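Local coordinates for glutathione transferase o1 (Bombyx mori, PDB 3RBT), which probably catalyses glutathione-dependent reactions, including glutathione transfer and dehydroascorbate reduction, as a member of the Omega class of glutathione transferases, at residues A[48-53]-A[97-102]. Numbering follows the deposited sequence.
Sequences KRIKYE and DYLDEK
Lys48 reaches across to Asp100 and forms a salt bridge, NZ to OD1 at 2.9 Å, the side chains of Lys48 and Asp100 crossing at about a right angle. The ammonium meets OD1 on its anti side, 24° out of the carboxylate plane. The lysine chain bends at chi3 (56°) and again at chi4 (89°), which turns NZ over the last turn of helix 92-102. Its CE passes 3.2 Å from the backbone O of Leu99. Asp100 OD1 also accepts Leu108 N. Lys48 NZ further donates to the carbonyls of Tyr103 and Arg105. Beside the aliphatic part of Lys48, away from the ammonium, Ile50 CD1 meets Leu99 CD2 at 4.1 Å. Leu99 also packs on Leu27, Val44 and Leu45. The contact thus joins the turn between helix 36-47 and strand 52-56 to helix 92-102 within the thioredoxin-like N-terminal domain. An alanine in place of Lys48 would probably leave the Asp100 carboxylate without this cation and the carbonyls of Tyr103 and Arg105 without this donor. The chemistry implies a buried ammonium met by one carboxylate and two carbonyls, which ties the helix end and the loop after it to the turn.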
loop_
_atom_site.group_PDB
_atom_site.type_symbol
_atom_site.label_atom_id
_atom_site.label_comp_id
_atom_site.label_asym_id
_atom_site.label_seq_id
_atom_site.Cartn_x
_atom_site.Cartn_y
_atom_site.Cartn_z
ATOM N N LYS A 48 -6.210 16.127 12.720
ATOM C CA LYS A 48 -7.448 15.546 13.241
ATOM C C LYS A 48 -7.695 15.928 14.695
ATOM O O LYS A 48 -8.722 15.572 15.271
ATOM C CB LYS A 48 -7.469 14.032 13.029
ATOM C CG LYS A 48 -7.321 13.638 11.537
ATOM C CD LYS A 48 -7.850 12.258 11.255
ATOM C CE LYS A 48 -9.319 12.116 11.688
ATOM N NZ LYS A 48 -10.278 12.498 10.617
ATOM N N ARG A 49 -6.755 16.674 15.273
ATOM C CA ARG A 49 -6.888 17.203 16.629
ATOM C C ARG A 49 -7.145 16.073 17.631
ATOM O O ARG A 49 -8.076 16.118 18.437
ATOM C CB ARG A 49 -7.965 18.296 16.663
ATOM C CG ARG A 49 -7.627 19.458 15.722
ATOM C CD ARG A 49 -8.636 20.569 15.793
ATOM N NE ARG A 49 -8.044 21.847 15.396
ATOM C CZ ARG A 49 -8.549 23.034 15.715
ATOM N NH1 ARG A 49 -9.661 23.119 16.439
ATOM N NH2 ARG A 49 -7.937 24.144 15.314
ATOM N N ILE A 50 -6.305 15.045 17.539
ATOM C CA ILE A 50 -6.337 13.894 18.440
ATOM C C ILE A 50 -5.204 14.065 19.444
ATOM O O ILE A 50 -4.080 14.430 19.087
ATOM C CB ILE A 50 -6.154 12.563 17.659
ATOM C CG1 ILE A 50 -7.205 12.433 16.543
ATOM C CG2 ILE A 50 -6.207 11.358 18.608
ATOM C CD1 ILE A 50 -6.797 11.445 15.434
ATOM N N LYS A 51 -5.508 13.829 20.706
ATOM C CA LYS A 51 -4.516 13.973 21.762
ATOM C C LYS A 51 -3.548 12.814 21.678
ATOM O O LYS A 51 -3.958 11.670 21.471
ATOM C CB LYS A 51 -5.194 13.984 23.127
ATOM C CG LYS A 51 -6.099 15.183 23.359
ATOM C CD LYS A 51 -6.823 15.049 24.693
ATOM C CE LYS A 51 -7.906 13.989 24.607
ATOM N NZ LYS A 51 -8.561 13.806 25.920
ATOM N N TYR A 52 -2.266 13.107 21.830
ATOM C CA TYR A 52 -1.245 12.079 21.732
ATOM C C TYR A 52 -0.015 12.474 22.531
ATOM O O TYR A 52 0.165 13.634 22.881
ATOM C CB TYR A 52 -0.845 11.851 20.263
ATOM C CG TYR A 52 -0.169 13.048 19.643
ATOM C CD1 TYR A 52 1.221 13.139 19.595
ATOM C CD2 TYR A 52 -0.917 14.096 19.116
ATOM C CE1 TYR A 52 1.847 14.241 19.035
ATOM C CE2 TYR A 52 -0.303 15.206 18.553
ATOM C CZ TYR A 52 1.077 15.267 18.515
ATOM O OH TYR A 52 1.693 16.360 17.956
ATOM N N GLU A 53 0.831 11.490 22.796
ATOM C CA GLU A 53 2.158 11.728 23.341
ATOM C C GLU A 53 3.180 11.044 22.441
ATOM O O GLU A 53 2.872 10.049 21.778
ATOM C CB GLU A 53 2.253 11.192 24.770
ATOM C CG GLU A 53 1.723 9.768 24.935
ATOM C CD GLU A 53 1.729 9.304 26.381
ATOM O OE1 GLU A 53 1.274 10.058 27.264
ATOM O OE2 GLU A 53 2.202 8.184 26.633
ATOM N N ASP A 97 -4.563 6.237 7.735
ATOM C CA ASP A 97 -5.889 5.844 7.252
ATOM C C ASP A 97 -6.777 5.349 8.394
ATOM O O ASP A 97 -7.971 5.673 8.440
ATOM C CB ASP A 97 -5.803 4.798 6.123
ATOM C CG ASP A 97 -5.271 5.394 4.806
ATOM O OD1 ASP A 97 -5.172 6.634 4.689
ATOM O OD2 ASP A 97 -4.972 4.619 3.877
ATOM N N TYR A 98 -6.178 4.599 9.321
ATOM C CA TYR A 98 -6.871 4.198 10.548
ATOM C C TYR A 98 -7.422 5.437 11.259
ATOM O O TYR A 98 -8.592 5.488 11.598
ATOM C CB TYR A 98 -5.947 3.412 11.498
ATOM C CG TYR A 98 -6.543 3.313 12.877
ATOM C CD1 TYR A 98 -7.559 2.398 13.146
ATOM C CD2 TYR A 98 -6.144 4.180 13.896
ATOM C CE1 TYR A 98 -8.137 2.324 14.405
ATOM C CE2 TYR A 98 -6.724 4.111 15.158
ATOM C CZ TYR A 98 -7.719 3.188 15.404
ATOM O OH TYR A 98 -8.306 3.112 16.654
ATOM N N LEU A 99 -6.559 6.430 11.467
ATOM C CA LEU A 99 -6.933 7.670 12.148
ATOM C C LEU A 99 -8.045 8.412 11.423
ATOM O O LEU A 99 -8.950 8.940 12.066
ATOM C CB LEU A 99 -5.717 8.588 12.319
ATOM C CG LEU A 99 -4.596 8.022 13.211
ATOM C CD1 LEU A 99 -3.367 8.921 13.162
ATOM C CD2 LEU A 99 -5.101 7.849 14.654
ATOM N N ASP A 100 -7.988 8.440 10.091
ATOM C CA ASP A 100 -9.007 9.148 9.317
ATOM C C ASP A 100 -10.383 8.475 9.338
ATOM O O ASP A 100 -11.411 9.162 9.236
ATOM C CB ASP A 100 -8.565 9.410 7.874
ATOM C CG ASP A 100 -9.268 10.608 7.269
ATOM O OD1 ASP A 100 -9.440 11.612 7.979
ATOM O OD2 ASP A 100 -9.635 10.566 6.087
ATOM N N GLU A 101 -10.389 7.153 9.474
ATOM C CA GLU A 101 -11.611 6.343 9.615
ATOM C C GLU A 101 -12.160 6.320 11.046
ATOM O O GLU A 101 -13.362 6.444 11.265
ATOM C CB GLU A 101 -11.323 4.894 9.203
ATOM C CG GLU A 101 -11.128 4.671 7.731
ATOM C CD GLU A 101 -10.737 3.246 7.372
ATOM O OE1 GLU A 101 -10.460 3.009 6.186
ATOM O OE2 GLU A 101 -10.687 2.357 8.249
ATOM N N LYS A 102 -11.277 6.126 12.019
ATOM C CA LYS A 102 -11.682 6.009 13.426
ATOM C C LYS A 102 -12.317 7.305 13.944
ATOM O O LYS A 102 -13.342 7.286 14.636
ATOM C CB LYS A 102 -10.478 5.627 14.294
ATOM C CG LYS A 102 -10.782 5.405 15.789
ATOM C CD LYS A 102 -11.724 4.230 16.032
ATOM C CE LYS A 102 -11.906 3.993 17.528
ATOM N NZ LYS A 102 -12.805 2.844 17.811
#